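Local coordinates for protein AP-4 complex accessory subunit Tepsin (Equus caballus, PDB 5WF2) that probably binds the adaptor complex AP-4 directly, through its AP4B1 and AP4E1 subunits, and may thereby take part in vesicular protein trafficking at the trans-Golgi network, at residues H49-C54 with G89-L94; E64-H69 with G83-L88; E97-L102 with R127-S132; Q108-G113 with N120-I125. All blocks are in the same frame, centred on the assembly; numbering follows the deposited sequence.

Interaction 1 of 4, residues H49-C54 with G89-L94; sequences HFVKEC and GCTDLL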
# COMPACT_ATOMS: atom_id res chain seq x y z
N HIS A 49 -12.89 0.87 -5.74
CA HIS A 49 -12.39 1.53 -6.94
C HIS A 49 -10.90 1.29 -7.12
O HIS A 49 -10.46 0.92 -8.21
CB HIS A 49 -12.68 3.03 -6.85
CG HIS A 49 -11.90 3.85 -7.84
ND1 HIS A 49 -10.79 4.59 -7.48
CD2 HIS A 49 -12.07 4.05 -9.17
CE1 HIS A 49 -10.31 5.21 -8.55
NE2 HIS A 49 -11.06 4.89 -9.58
N PHE A 50 -10.12 1.47 -6.06
CA PHE A 50 -8.68 1.25 -6.14
C PHE A 50 -8.38 -0.15 -6.64
O PHE A 50 -7.59 -0.33 -7.58
CB PHE A 50 -8.03 1.50 -4.77
CG PHE A 50 -6.55 1.18 -4.76
CD1 PHE A 50 -5.65 2.00 -5.41
CD2 PHE A 50 -6.07 0.07 -4.10
CE1 PHE A 50 -4.29 1.71 -5.41
CE2 PHE A 50 -4.71 -0.23 -4.09
CZ PHE A 50 -3.83 0.58 -4.74
N VAL A 51 -9.03 -1.16 -6.04
CA VAL A 51 -8.79 -2.55 -6.43
C VAL A 51 -9.21 -2.82 -7.88
O VAL A 51 -8.53 -3.55 -8.62
CB VAL A 51 -9.52 -3.46 -5.44
CG1 VAL A 51 -9.55 -4.88 -5.95
CG2 VAL A 51 -8.81 -3.38 -4.14
N LYS A 52 -10.35 -2.28 -8.29
CA LYS A 52 -10.79 -2.44 -9.68
C LYS A 52 -9.75 -1.90 -10.65
O LYS A 52 -9.36 -2.58 -11.61
CB LYS A 52 -12.14 -1.74 -9.87
CG LYS A 52 -12.58 -1.67 -11.32
CD LYS A 52 -14.08 -1.53 -11.41
CE LYS A 52 -14.50 -1.00 -12.78
NZ LYS A 52 -14.75 0.48 -12.77
N GLU A 53 -9.25 -0.69 -10.37
CA GLU A 53 -8.25 -0.08 -11.24
C GLU A 53 -6.94 -0.84 -11.21
O GLU A 53 -6.29 -1.00 -12.24
CB GLU A 53 -8.02 1.37 -10.84
CG GLU A 53 -9.15 2.32 -11.15
CD GLU A 53 -9.56 2.29 -12.62
OE1 GLU A 53 -8.67 2.36 -13.49
OE2 GLU A 53 -10.78 2.18 -12.89
N CYS A 54 -6.52 -1.29 -10.03
CA CYS A 54 -5.33 -2.15 -9.96
C CYS A 54 -5.42 -3.31 -10.93
O CYS A 54 -4.43 -3.67 -11.58
CB CYS A 54 -5.16 -2.71 -8.55
SG CYS A 54 -4.43 -1.55 -7.45
N GLY A 89 -3.64 -6.59 -0.71
CA GLY A 89 -3.26 -7.88 -0.15
C GLY A 89 -4.43 -8.82 0.04
O GLY A 89 -4.27 -10.04 0.02
N CYS A 90 -5.61 -8.28 0.29
CA CYS A 90 -6.79 -9.12 0.45
C CYS A 90 -7.47 -9.49 -0.88
O CYS A 90 -8.52 -10.13 -0.87
CB CYS A 90 -7.76 -8.43 1.44
SG CYS A 90 -6.99 -8.28 3.09
N THR A 91 -6.86 -9.17 -2.03
CA THR A 91 -7.32 -9.67 -3.32
C THR A 91 -6.43 -10.80 -3.78
O THR A 91 -5.48 -11.16 -3.12
CB THR A 91 -7.28 -8.58 -4.39
OG1 THR A 91 -5.94 -8.45 -4.86
CG2 THR A 91 -7.72 -7.26 -3.85
N ASP A 92 -6.71 -11.33 -4.97
CA ASP A 92 -5.87 -12.34 -5.61
C ASP A 92 -5.09 -11.77 -6.79
O ASP A 92 -4.67 -12.52 -7.67
CB ASP A 92 -6.72 -13.53 -6.07
CG ASP A 92 -7.63 -13.17 -7.22
OD1 ASP A 92 -8.33 -12.13 -7.16
OD2 ASP A 92 -7.61 -13.93 -8.22
N LEU A 93 -4.89 -10.45 -6.84
CA LEU A 93 -4.23 -9.88 -8.00
C LEU A 93 -2.76 -10.26 -8.05
O LEU A 93 -2.20 -10.45 -9.14
CB LEU A 93 -4.37 -8.37 -7.99
CG LEU A 93 -5.76 -7.81 -8.25
CD1 LEU A 93 -5.74 -6.31 -8.20
CD2 LEU A 93 -6.31 -8.27 -9.61
N LEU A 94 -2.11 -10.31 -6.91
CA LEU A 94 -0.78 -10.90 -6.81
C LEU A 94 -0.80 -12.00 -5.78
O LEU A 94 -1.57 -11.94 -4.82
CB LEU A 94 0.26 -9.86 -6.41
CG LEU A 94 0.71 -8.88 -7.49
CD1 LEU A 94 1.76 -7.98 -6.84
CD2 LEU A 94 1.27 -9.58 -8.71
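Thr-91 carries OG1 between its backbone N and its carbonyl carbon (chi1 80°), a rotation that leaves CG2 pointing across to helix 44-56, while Val-51 on that helix sets CG1 anti to its own N (chi1 168°) and reaches out to meet it. The two side chains touch tip to tip: Val-51 CG1 lies 3.7 Å from Thr-91 CG2, and Val-51 CG2 approaches the same methyl to 4.0 Å. The hydroxyl is used differently. Thr-91 OG1 accepts the backbone N-H of Leu-93, with 3.0 Å from Leu-93 N to Thr-91 OG1 and a nearly straight N-H...O angle of 168°, and it is also hydrogen-bonded to the carbonyl oxygen of Leu-88 in helix 75-89. With its backbone N held by this bond, Leu-93 lays CD1 against the helix opposite, 3.7 Å from Cys-54 CB and 3.9 Å from Val-51 O. Cys-54 and Leu-93 both also touch Cys-59, so helix 59-68 closes this end of the contact. Substituting an alanine for Thr-91 removes methyl and hydroxyl together, which would probably open a gap beside Val-51 and leave Leu-93 N and Leu-88 O without their shared partner. The bond from Leu-93 N to Thr-91 OG1 makes an ST turn just after helix 75-89, tied back to that helix through Leu-88 O and packed by its methyl against another helix of tepsin's all-helical VHS/ENTH-like domain.

Interaction 2 of 4, residues E64-H69 with G83-L88; sequences ELLICH and GAVASL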
# COMPACT_ATOMS: atom_id res chain seq x y z
N GLU A 64 4.95 -0.82 -5.75
CA GLU A 64 6.20 -0.10 -5.56
C GLU A 64 5.95 1.39 -5.35
O GLU A 64 6.67 2.03 -4.57
CB GLU A 64 7.15 -0.37 -6.73
CG GLU A 64 7.69 -1.80 -6.79
CD GLU A 64 8.76 -2.10 -5.75
OE1 GLU A 64 9.36 -1.15 -5.21
OE2 GLU A 64 8.99 -3.30 -5.52
N LEU A 65 4.93 1.96 -5.99
CA LEU A 65 4.64 3.38 -5.80
C LEU A 65 3.99 3.65 -4.45
O LEU A 65 4.27 4.67 -3.80
CB LEU A 65 3.78 3.89 -6.96
CG LEU A 65 4.57 3.93 -8.28
CD1 LEU A 65 3.68 4.02 -9.49
CD2 LEU A 65 5.48 5.05 -8.26
N LEU A 66 3.18 2.71 -3.98
CA LEU A 66 2.66 2.84 -2.62
C LEU A 66 3.79 2.81 -1.62
O LEU A 66 3.79 3.58 -0.67
CB LEU A 66 1.66 1.72 -2.32
CG LEU A 66 0.28 1.86 -2.98
CD1 LEU A 66 -0.44 0.52 -2.91
CD2 LEU A 66 -0.51 2.97 -2.32
N ILE A 67 4.76 1.92 -1.82
CA ILE A 67 5.89 1.86 -0.90
C ILE A 67 6.62 3.19 -0.89
O ILE A 67 7.03 3.68 0.16
CB ILE A 67 6.82 0.69 -1.25
CG1 ILE A 67 6.07 -0.63 -1.00
CG2 ILE A 67 8.10 0.76 -0.39
CD1 ILE A 67 6.76 -1.88 -1.52
N CYS A 68 6.80 3.81 -2.06
CA CYS A 68 7.39 5.15 -2.11
C CYS A 68 6.64 6.13 -1.23
O CYS A 68 7.26 6.91 -0.51
CB CYS A 68 7.44 5.64 -3.56
SG CYS A 68 8.63 4.74 -4.53
N HIS A 69 5.31 6.09 -1.24
CA HIS A 69 4.55 7.00 -0.40
C HIS A 69 4.56 6.63 1.08
O HIS A 69 3.93 7.34 1.86
CB HIS A 69 3.10 7.07 -0.89
CG HIS A 69 2.94 7.87 -2.14
ND1 HIS A 69 3.35 7.43 -3.37
CD2 HIS A 69 2.42 9.10 -2.33
CE1 HIS A 69 3.09 8.35 -4.28
NE2 HIS A 69 2.52 9.38 -3.68
N GLY A 83 -3.45 1.39 4.01
CA GLY A 83 -4.77 0.87 3.69
C GLY A 83 -4.83 0.28 2.31
O GLY A 83 -5.46 -0.77 2.10
N ALA A 84 -4.23 0.95 1.33
CA ALA A 84 -4.25 0.48 -0.04
C ALA A 84 -3.47 -0.82 -0.17
O ALA A 84 -3.89 -1.72 -0.88
CB ALA A 84 -3.71 1.53 -0.99
N VAL A 85 -2.32 -0.91 0.52
CA VAL A 85 -1.54 -2.16 0.59
C VAL A 85 -2.39 -3.29 1.16
O VAL A 85 -2.44 -4.38 0.61
CB VAL A 85 -0.26 -1.95 1.42
CG1 VAL A 85 0.45 -3.31 1.68
CG2 VAL A 85 0.70 -0.98 0.76
N ALA A 86 -3.08 -3.03 2.28
CA ALA A 86 -3.94 -4.05 2.88
C ALA A 86 -5.03 -4.49 1.92
O ALA A 86 -5.30 -5.69 1.78
CB ALA A 86 -4.53 -3.53 4.19
N SER A 87 -5.70 -3.53 1.26
CA SER A 87 -6.76 -3.87 0.31
C SER A 87 -6.25 -4.75 -0.80
O SER A 87 -6.85 -5.77 -1.11
CB SER A 87 -7.41 -2.60 -0.25
OG SER A 87 -8.16 -1.94 0.77
N LEU A 88 -5.14 -4.35 -1.44
CA LEU A 88 -4.57 -5.18 -2.48
C LEU A 88 -4.14 -6.54 -1.94
O LEU A 88 -4.31 -7.55 -2.62
CB LEU A 88 -3.38 -4.45 -3.11
CG LEU A 88 -2.70 -5.03 -4.31
CD1 LEU A 88 -3.69 -5.33 -5.43
CD2 LEU A 88 -1.71 -3.98 -4.76
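Leu-66 leaves helix 59-68 with its CB directed at helix 75-89, where Ala-84 and Val-85 receive it. Already at the first carbon there is a neighbour, since Leu-66 CB stands 4.2 Å from Val-85 CG2. With CG anti to the carbonyl carbon (chi1 -75°), the chain then continues toward Ala-84, and Leu-66 CG forks in front of that residue. Its two methyls straddle one small target: Leu-66 CD2 is 3.8 Å from Ala-84 CB, and Leu-66 CD1 is 3.9 Å from Ala-84 CB. Leu-66 CD1 also keeps to within 4.1 Å of Val-85 CG2, the branch that lies beside the backbone N of Val-85. The leucine and the valine run past one another in opposite directions. This is buried apolar packing between successive helices of an all-helical domain, as in the helical superhelix of ENTH and VHS domains. Phe-50 of helix 44-56 touches both Leu-66 and Ala-84, and Val-31 of helix 25-35 also reaches Leu-66. Nearby, Leu-65 O is gripped by two donors from opposite faces of its carbonyl plane, the backbone N of His-69 and His-69 ND1; the latter, 2.9 Å from Leu-65 O, stands well above that plane, while the oxygen lies nearly in the imidazole plane.

Interaction 3 of 4, residues E97-L102 with R127-S132; sequences EHILLL and RHFEAS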
# COMPACT_ATOMS: atom_id res chain seq x y z
N GLU A 97 2.25 -14.26 -1.14
CA GLU A 97 3.67 -14.37 -0.83
C GLU A 97 4.47 -13.33 -1.61
O GLU A 97 5.50 -12.83 -1.13
CB GLU A 97 4.16 -15.76 -1.13
CG GLU A 97 5.45 -16.02 -0.47
CD GLU A 97 5.99 -17.38 -0.78
OE1 GLU A 97 5.22 -18.18 -1.35
OE2 GLU A 97 7.18 -17.62 -0.47
N HIS A 98 4.00 -12.99 -2.81
CA HIS A 98 4.67 -11.97 -3.61
C HIS A 98 4.45 -10.58 -3.04
O HIS A 98 5.38 -9.76 -3.02
CB HIS A 98 4.19 -12.06 -5.06
CG HIS A 98 5.12 -11.46 -6.06
ND1 HIS A 98 4.95 -11.64 -7.42
CD2 HIS A 98 6.22 -10.69 -5.92
CE1 HIS A 98 5.91 -11.01 -8.07
NE2 HIS A 98 6.69 -10.41 -7.19
N ILE A 99 3.24 -10.29 -2.56
CA ILE A 99 3.03 -9.01 -1.89
C ILE A 99 3.93 -8.92 -0.66
O ILE A 99 4.54 -7.87 -0.43
CB ILE A 99 1.54 -8.81 -1.54
CG1 ILE A 99 0.75 -8.68 -2.86
CG2 ILE A 99 1.35 -7.48 -0.85
CD1 ILE A 99 -0.72 -8.52 -2.67
N LEU A 100 4.09 -10.02 0.07
CA LEU A 100 4.96 -10.00 1.24
C LEU A 100 6.41 -9.76 0.84
O LEU A 100 7.10 -8.95 1.45
CB LEU A 100 4.83 -11.28 2.01
CG LEU A 100 5.75 -11.50 3.23
CD1 LEU A 100 5.62 -10.38 4.25
CD2 LEU A 100 5.40 -12.82 3.82
N LEU A 101 6.89 -10.50 -0.16
CA LEU A 101 8.25 -10.27 -0.65
C LEU A 101 8.49 -8.80 -0.95
O LEU A 101 9.53 -8.25 -0.58
CB LEU A 101 8.48 -11.13 -1.89
CG LEU A 101 9.84 -11.08 -2.57
CD1 LEU A 101 9.97 -12.36 -3.33
CD2 LEU A 101 9.99 -9.89 -3.50
N LEU A 102 7.54 -8.14 -1.62
CA LEU A 102 7.75 -6.75 -1.99
C LEU A 102 7.61 -5.79 -0.81
O LEU A 102 8.29 -4.76 -0.78
CB LEU A 102 6.78 -6.34 -3.08
CG LEU A 102 6.95 -7.16 -4.38
CD1 LEU A 102 5.74 -6.98 -5.30
CD2 LEU A 102 8.25 -6.76 -5.07
N ARG A 127 2.00 -8.84 10.02
CA ARG A 127 1.67 -10.10 10.69
C ARG A 127 0.65 -10.92 9.90
O ARG A 127 0.73 -12.14 9.87
CB ARG A 127 1.14 -9.84 12.10
CG ARG A 127 2.17 -9.22 13.08
CD ARG A 127 3.24 -10.17 13.58
NE ARG A 127 4.44 -10.09 12.75
CZ ARG A 127 5.41 -9.20 12.91
NH1 ARG A 127 5.34 -8.29 13.88
NH2 ARG A 127 6.44 -9.21 12.07
N HIS A 128 -0.25 -10.26 9.20
CA HIS A 128 -1.23 -10.94 8.37
C HIS A 128 -0.55 -11.62 7.18
O HIS A 128 -0.78 -12.81 6.91
CB HIS A 128 -2.27 -9.95 7.92
CG HIS A 128 -3.38 -10.57 7.14
ND1 HIS A 128 -4.43 -11.25 7.74
CD2 HIS A 128 -3.54 -10.72 5.81
CE1 HIS A 128 -5.23 -11.71 6.80
NE2 HIS A 128 -4.72 -11.41 5.62
N PHE A 129 0.30 -10.88 6.45
CA PHE A 129 0.97 -11.46 5.29
C PHE A 129 1.88 -12.62 5.70
O PHE A 129 1.93 -13.65 5.03
CB PHE A 129 1.77 -10.38 4.54
CG PHE A 129 0.94 -9.29 3.90
CD1 PHE A 129 -0.43 -9.42 3.68
CD2 PHE A 129 1.59 -8.17 3.36
CE1 PHE A 129 -1.15 -8.43 3.06
CE2 PHE A 129 0.86 -7.16 2.73
CZ PHE A 129 -0.49 -7.28 2.57
N GLU A 130 2.57 -12.49 6.84
CA GLU A 130 3.43 -13.57 7.33
C GLU A 130 2.61 -14.81 7.69
O GLU A 130 3.02 -15.94 7.41
CB GLU A 130 4.23 -13.06 8.52
CG GLU A 130 5.32 -12.09 8.14
CD GLU A 130 6.14 -11.59 9.29
OE1 GLU A 130 5.68 -11.64 10.45
OE2 GLU A 130 7.26 -11.11 9.01
N ALA A 131 1.44 -14.61 8.29
CA ALA A 131 0.60 -15.73 8.70
C ALA A 131 0.11 -16.53 7.50
O ALA A 131 0.08 -17.77 7.54
CB ALA A 131 -0.57 -15.20 9.50
N SER A 132 -0.30 -15.85 6.43
CA SER A 132 -0.76 -16.54 5.24
C SER A 132 0.31 -17.40 4.60
O SER A 132 -0.02 -18.37 3.92
CB SER A 132 -1.28 -15.53 4.24
OG SER A 132 -2.16 -14.62 4.88
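Leu-100 and Phe-129 bring helices 96-111 and 117-132 nearest each other here, with 5.9 Å from Leu-100 CA to Phe-129 CA. The axes of segments 97-102 and 127-132 approach to 9.3 Å, and their directions make an angle of 133°, antiparallel in sense but well splayed. Leu-100, its CG anti to the backbone N (chi1 176°), slides past Phe-129 in the opposite direction: Leu-100 CD1 is 3.9 Å from Phe-129 CB, while Leu-100 CD2 rests 3.8 Å from Phe-129 O, so one methyl meets side chain and the other backbone. Farther out, the ring takes Ile-99 at an oblique approach, Ile-99 CG2 lying 3.6 Å from Phe-129 CE2. Glu-130 adds a looser contact, its CG 4.3 Å from Leu-100 CD1. Its carboxylate turns back along its own helix to Arg-127, where Arg-127 NE and Arg-127 NH2 both donate side-on to Glu-130 OE1, each 3.0 Å away, on the syn side but about 32° out of the carboxylate plane. Gln-96 and Thr-103 also touch Phe-129. The arrangement is that of an antiparallel helical hairpin, formed by the last two helices of the VHS/ENTH-like domain and held by a leucine-isoleucine-phenylalanine cluster.

Interaction 4 of 4, residues Q108-G113 with N120-I125; sequences QELSAG and NKATKI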
# COMPACT_ATOMS: atom_id res chain seq x y z
N GLN A 108 8.52 -3.85 7.88
CA GLN A 108 9.38 -4.10 9.05
C GLN A 108 9.92 -2.79 9.63
O GLN A 108 9.93 -2.61 10.85
CB GLN A 108 10.55 -5.03 8.70
CG GLN A 108 10.25 -6.51 8.73
CD GLN A 108 11.38 -7.37 8.13
OE1 GLN A 108 12.26 -6.88 7.43
NE2 GLN A 108 11.35 -8.67 8.45
N GLU A 109 10.37 -1.87 8.78
CA GLU A 109 10.86 -0.58 9.26
C GLU A 109 9.78 0.18 10.02
O GLU A 109 10.03 0.73 11.11
CB GLU A 109 11.36 0.26 8.09
CG GLU A 109 12.72 -0.20 7.58
CD GLU A 109 13.09 0.39 6.24
OE1 GLU A 109 12.38 1.31 5.75
OE2 GLU A 109 14.10 -0.09 5.67
N LEU A 110 8.57 0.26 9.46
CA LEU A 110 7.50 1.00 10.12
C LEU A 110 7.10 0.33 11.43
O LEU A 110 6.84 1.02 12.43
CB LEU A 110 6.30 1.17 9.21
CG LEU A 110 6.48 1.95 7.90
CD1 LEU A 110 5.25 1.95 7.09
CD2 LEU A 110 6.85 3.38 8.12
N SER A 111 7.05 -1.01 11.46
CA SER A 111 6.63 -1.70 12.65
C SER A 111 7.63 -1.53 13.79
O SER A 111 7.26 -1.77 14.95
CB SER A 111 6.41 -3.19 12.37
OG SER A 111 7.62 -3.91 12.27
N ALA A 112 8.88 -1.18 13.49
CA ALA A 112 9.92 -0.91 14.48
C ALA A 112 9.85 0.49 15.06
O ALA A 112 10.68 0.83 15.93
CB ALA A 112 11.29 -1.10 13.85
N GLY A 113 8.93 1.31 14.58
CA GLY A 113 8.84 2.69 14.99
C GLY A 113 8.18 2.87 16.35
O GLY A 113 7.83 1.92 17.04
N ASN A 120 1.28 0.75 14.32
CA ASN A 120 0.31 -0.29 14.62
C ASN A 120 -0.23 -0.91 13.33
O ASN A 120 -0.33 -2.13 13.19
CB ASN A 120 -0.84 0.28 15.46
CG ASN A 120 -1.91 -0.78 15.80
OD1 ASN A 120 -3.09 -0.65 15.42
ND2 ASN A 120 -1.49 -1.83 16.50
N LYS A 121 -0.60 -0.07 12.38
CA LYS A 121 -1.22 -0.58 11.16
C LYS A 121 -0.21 -1.37 10.33
O LYS A 121 -0.55 -2.41 9.76
CB LYS A 121 -1.82 0.57 10.36
CG LYS A 121 -2.69 0.09 9.16
CD LYS A 121 -3.45 1.23 8.43
CE LYS A 121 -4.86 0.78 8.00
NZ LYS A 121 -4.77 -0.59 7.42
N ALA A 122 1.03 -0.88 10.24
CA ALA A 122 2.06 -1.64 9.51
C ALA A 122 2.30 -2.98 10.16
O ALA A 122 2.54 -3.98 9.47
CB ALA A 122 3.35 -0.84 9.49
N THR A 123 2.28 -3.03 11.49
CA THR A 123 2.51 -4.28 12.18
C THR A 123 1.41 -5.29 11.85
O THR A 123 1.70 -6.46 11.55
CB THR A 123 2.61 -4.06 13.69
OG1 THR A 123 3.72 -3.19 13.99
CG2 THR A 123 2.83 -5.37 14.41
N LYS A 124 0.13 -4.85 11.87
CA LYS A 124 -0.98 -5.79 11.63
C LYS A 124 -0.93 -6.32 10.21
O LYS A 124 -1.19 -7.50 9.97
CB LYS A 124 -2.33 -5.13 11.88
CG LYS A 124 -2.43 -4.48 13.22
CD LYS A 124 -3.86 -4.41 13.77
CE LYS A 124 -4.75 -3.48 13.01
NZ LYS A 124 -6.00 -3.15 13.84
N ILE A 125 -0.58 -5.46 9.25
CA ILE A 125 -0.47 -5.90 7.86
C ILE A 125 0.65 -6.92 7.73
O ILE A 125 0.51 -7.94 7.05
CB ILE A 125 -0.22 -4.70 6.94
CG1 ILE A 125 -1.43 -3.76 6.90
CG2 ILE A 125 0.07 -5.18 5.55
CD1 ILE A 125 -1.22 -2.43 6.24
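Ser-111 and Ala-122 bury the most surface in this contact, with Thr-123 next; small residues, Ser-111 and Ala-122 above all, are consistent with the close backbones, Ser-111 CA and Thr-123 CA being 4.9 Å apart. Ser-111 presents its CB rather than its hydroxyl. Because OG is placed between the backbone N and the carbonyl carbon (chi1 77°), the methylene carbon is left to face the neighbouring helix, where Thr-123 OG1 sits 3.1 Å from Ser-111 CB, a tight approach for an oxygen and a carbon. The same oxygen is 3.5 Å from Ser-111 CA, so Thr-123 lays its hydroxyl along the serine's carbon skeleton. That hydroxyl is not left without a polar partner, for it is hydrogen-bonded to the carbonyl oxygen of Thr-119, one turn earlier in helix 117-132. Ala-122 works on the inner, buried side of the contact. Its methyl meets the stem of Leu-110, with 3.6 Å from Ala-122 CB to Leu-110 CB, and it is approached again by the leucine's tip, Leu-110 CD1 being 4.1 Å from Ala-122 CB. Ala-122 CB also comes within 4.2 Å of Ser-111 N, which places the methyl against the backbone as well as the leucine. Beyond the pair, Leu-107 touches Ala-122 and Val-118 touches Leu-110, continuing the apolar side. These segments flank the loop joining helices 96-111 and 117-132, a helical hairpin of the VHS/ENTH-like domain. The chemistry implies a join made by shape: short side chains go with close backbones, and the threonine hydroxyl keeps its bond within its own helix while packing on serine carbons.

In the fold
Interactions 3 and 4 are two stations on one helix pair, 96-111 with 117-132; their centres are 13 Å apart, and interaction 4 is nested within the loop that interaction 3 closes. Interaction 2, about 1 Å from the centre of the chain, touches all three others: Leu-88 CD1 touches Leu-93 CD1 of interaction 1 at 3.6 Å, Leu-88 O lies 3.7 Å from Ile-99 CD1 of interaction 3, and Ala-86 CB stands 4.1 Å from Ile-125 CD1 of interaction 4. Interactions 1 and 3 also meet directly, where Gly-89 CA packs 3.6 Å from Ile-99 CD1. Interactions 1 and 4 lie on opposite sides of the chain's centre, their centres about 21 Å apart.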